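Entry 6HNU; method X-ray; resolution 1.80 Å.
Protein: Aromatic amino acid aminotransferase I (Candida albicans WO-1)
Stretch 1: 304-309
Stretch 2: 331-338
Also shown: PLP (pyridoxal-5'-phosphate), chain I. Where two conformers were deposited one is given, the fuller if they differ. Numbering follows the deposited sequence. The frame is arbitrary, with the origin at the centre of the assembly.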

# COMPACT_ATOMS: atom_id res chain seq x y z
N PRO B 304 -11.56 -3.15 8.50
CA PRO B 304 -10.71 -2.23 7.74
C PRO B 304 -9.21 -2.56 7.78
O PRO B 304 -8.50 -2.32 6.79
N GLY B 305 -8.73 -3.09 8.91
CA GLY B 305 -7.29 -3.33 9.15
C GLY B 305 -6.72 -4.45 8.29
O GLY B 305 -5.51 -4.64 8.32
N LEU B 306 -7.55 -5.25 7.61
CA LEU B 306 -7.04 -6.24 6.64
C LEU B 306 -6.18 -5.52 5.59
O LEU B 306 -5.17 -6.10 5.15
N ARG B 307 -6.61 -4.33 5.17
CA ARG B 307 -5.88 -3.63 4.09
C ARG B 307 -5.77 -4.62 2.92
O ARG B 307 -4.69 -4.90 2.46
N LEU B 308 -6.91 -5.12 2.49
CA LEU B 308 -7.00 -6.16 1.45
C LEU B 308 -8.29 -5.95 0.68
O LEU B 308 -9.39 -5.89 1.28
N GLY B 309 -8.15 -5.87 -0.62
CA GLY B 309 -9.31 -5.87 -1.48
C GLY B 309 -8.89 -6.45 -2.81
O GLY B 309 -7.80 -7.14 -2.90
N ASN B 331 2.48 -5.49 -2.85
CA ASN B 331 1.54 -6.58 -2.55
C ASN B 331 0.89 -6.29 -1.21
O ASN B 331 1.47 -5.56 -0.44
N PRO B 332 -0.31 -6.82 -0.92
CA PRO B 332 -0.85 -6.76 0.43
C PRO B 332 0.05 -7.50 1.41
O PRO B 332 0.82 -8.40 0.98
N SER B 333 -0.11 -7.19 2.70
CA SER B 333 0.44 -7.97 3.82
C SER B 333 0.18 -9.47 3.59
O SER B 333 -1.01 -9.89 3.37
N GLY B 334 1.25 -10.25 3.73
CA GLY B 334 1.18 -11.72 3.62
C GLY B 334 0.36 -12.25 4.78
O GLY B 334 -0.32 -13.28 4.64
N PHE B 335 0.44 -11.59 5.94
CA PHE B 335 -0.39 -11.97 7.10
C PHE B 335 -1.85 -11.73 6.75
O PHE B 335 -2.65 -12.62 6.99
N SER B 336 -2.23 -10.56 6.22
CA SER B 336 -3.65 -10.30 5.85
C SER B 336 -4.11 -11.36 4.83
O SER B 336 -5.22 -11.93 4.95
N GLU B 337 -3.31 -11.62 3.80
CA GLU B 337 -3.81 -12.43 2.66
C GLU B 337 -3.88 -13.90 3.09
O GLU B 337 -4.82 -14.62 2.67
N ALA B 338 -2.90 -14.36 3.88
CA ALA B 338 -2.86 -15.75 4.39
C ALA B 338 -4.00 -15.95 5.39
O ALA B 338 -4.70 -17.00 5.30

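This is a small, buried contact in which one direct hydrogen bond and one water bridge accompany a patch of apolar packing, with 254 Å² covered in all. Ser-336 points toward the first stretch with chi1 m. Ser-336 OG donates to Leu-306 O at 2.7 Å, tying the helix to the carbonyl at the end of the 3-10 segment. Leu-306 starts sideways, with chi1 off the wells at -93°, but its end comes nearer, and Leu-306 CD2 lies 4.0 Å from Ser-336 CB. Leu-308 points toward the second stretch as a t, p rotamer. Leu-308 CD1 meets Pro-332 CG at 3.7 Å, and Leu-308 CD2 lies 4.0 Å from Glu-337 CA. Ser-333 caps the helix: Ser-333 OG, set by chi1 t, accepts from Ser-336 N at 3.1 Å. Ser-333 N donates to a water at 2.8 Å, and that water donates to Arg-307 O, also at 2.8 Å.

Arg-307 starts sideways, with chi1 and chi2 both m and chi3 off the wells at 91°, and its end leads away from the second stretch. Arg-307 NE and NH1 donate to Pro-304 O at 2.9 and 2.8 Å, which helps hold the guanidinium in place. Arg-307 NH1 also reaches PLP O2P at 2.8 Å, and Arg-307 NH2 reaches PLP O3P at 3.1 Å. Both are hydrogen bonds to the cofactor phosphate.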

# COMPACT_ATOMS: atom_id res chain seq x y z
CB PRO B 304 -10.98 -0.87 8.42
CG PRO B 304 -12.33 -1.01 9.08
CD PRO B 304 -12.42 -2.46 9.49
CB LEU B 306 -8.19 -7.00 5.96
CG LEU B 306 -8.60 -8.31 6.64
CD1 LEU B 306 -10.03 -8.68 6.28
CD2 LEU B 306 -7.65 -9.45 6.29
CB ARG B 307 -4.51 -3.14 4.57
CG ARG B 307 -4.55 -1.93 5.50
CD ARG B 307 -5.24 -0.73 4.89
NE ARG B 307 -6.65 -0.73 5.19
CZ ARG B 307 -7.60 -0.17 4.48
NH1 ARG B 307 -8.84 -0.25 4.89
NH2 ARG B 307 -7.32 0.44 3.34
CB LEU B 308 -6.98 -7.54 2.09
CG LEU B 308 -6.92 -8.73 1.13
CD1 LEU B 308 -5.68 -8.70 0.24
CD2 LEU B 308 -6.94 -10.04 1.93
CB ASN B 331 2.26 -7.93 -2.46
CG ASN B 331 2.04 -8.75 -3.72
OD1 ASN B 331 0.94 -8.71 -4.29
ND2 ASN B 331 3.05 -9.50 -4.13
CB PRO B 332 -2.18 -7.51 0.31
CG PRO B 332 -2.51 -7.47 -1.15
CD PRO B 332 -1.17 -7.59 -1.82
CB SER B 333 -0.18 -7.58 5.13
OG SER B 333 0.15 -8.53 6.14
CB PHE B 335 0.02 -11.24 8.38
CG PHE B 335 1.36 -11.64 8.94
CD1 PHE B 335 1.57 -12.92 9.44
CD2 PHE B 335 2.39 -10.72 9.03
CE1 PHE B 335 2.81 -13.28 9.95
CE2 PHE B 335 3.64 -11.08 9.53
CZ PHE B 335 3.83 -12.36 10.02
CB SER B 336 -3.84 -8.89 5.30
OG SER B 336 -3.67 -7.95 6.33
CB GLU B 337 -2.91 -12.23 1.45
CG GLU B 337 -3.65 -12.45 0.17
CD GLU B 337 -2.87 -12.15 -1.09
OE1 GLU B 337 -2.01 -11.26 -1.06
OE2 GLU B 337 -3.12 -12.85 -2.08
CB ALA B 338 -1.52 -16.05 5.01
N1 PLP I . -14.38 4.17 -1.08
C2 PLP I . -15.43 4.76 -0.52
C2A PLP I . -16.43 5.43 -1.40
C3 PLP I . -15.61 4.77 0.86
O3 PLP I . -16.68 5.45 1.37
C4 PLP I . -14.64 4.15 1.68
C4A PLP I . -14.79 4.17 3.13
C5 PLP I . -13.55 3.51 1.07
C6 PLP I . -13.45 3.57 -0.30
C5A PLP I . -12.44 2.89 1.88
O4P PLP I . -12.10 1.57 1.38
P PLP I . -10.92 0.72 1.90
O1P PLP I . -11.15 -0.58 1.16
O2P PLP I . -11.09 0.61 3.45
O3P PLP I . -9.63 1.44 1.52
O HOH W 1 -2.03 -5.25 3.24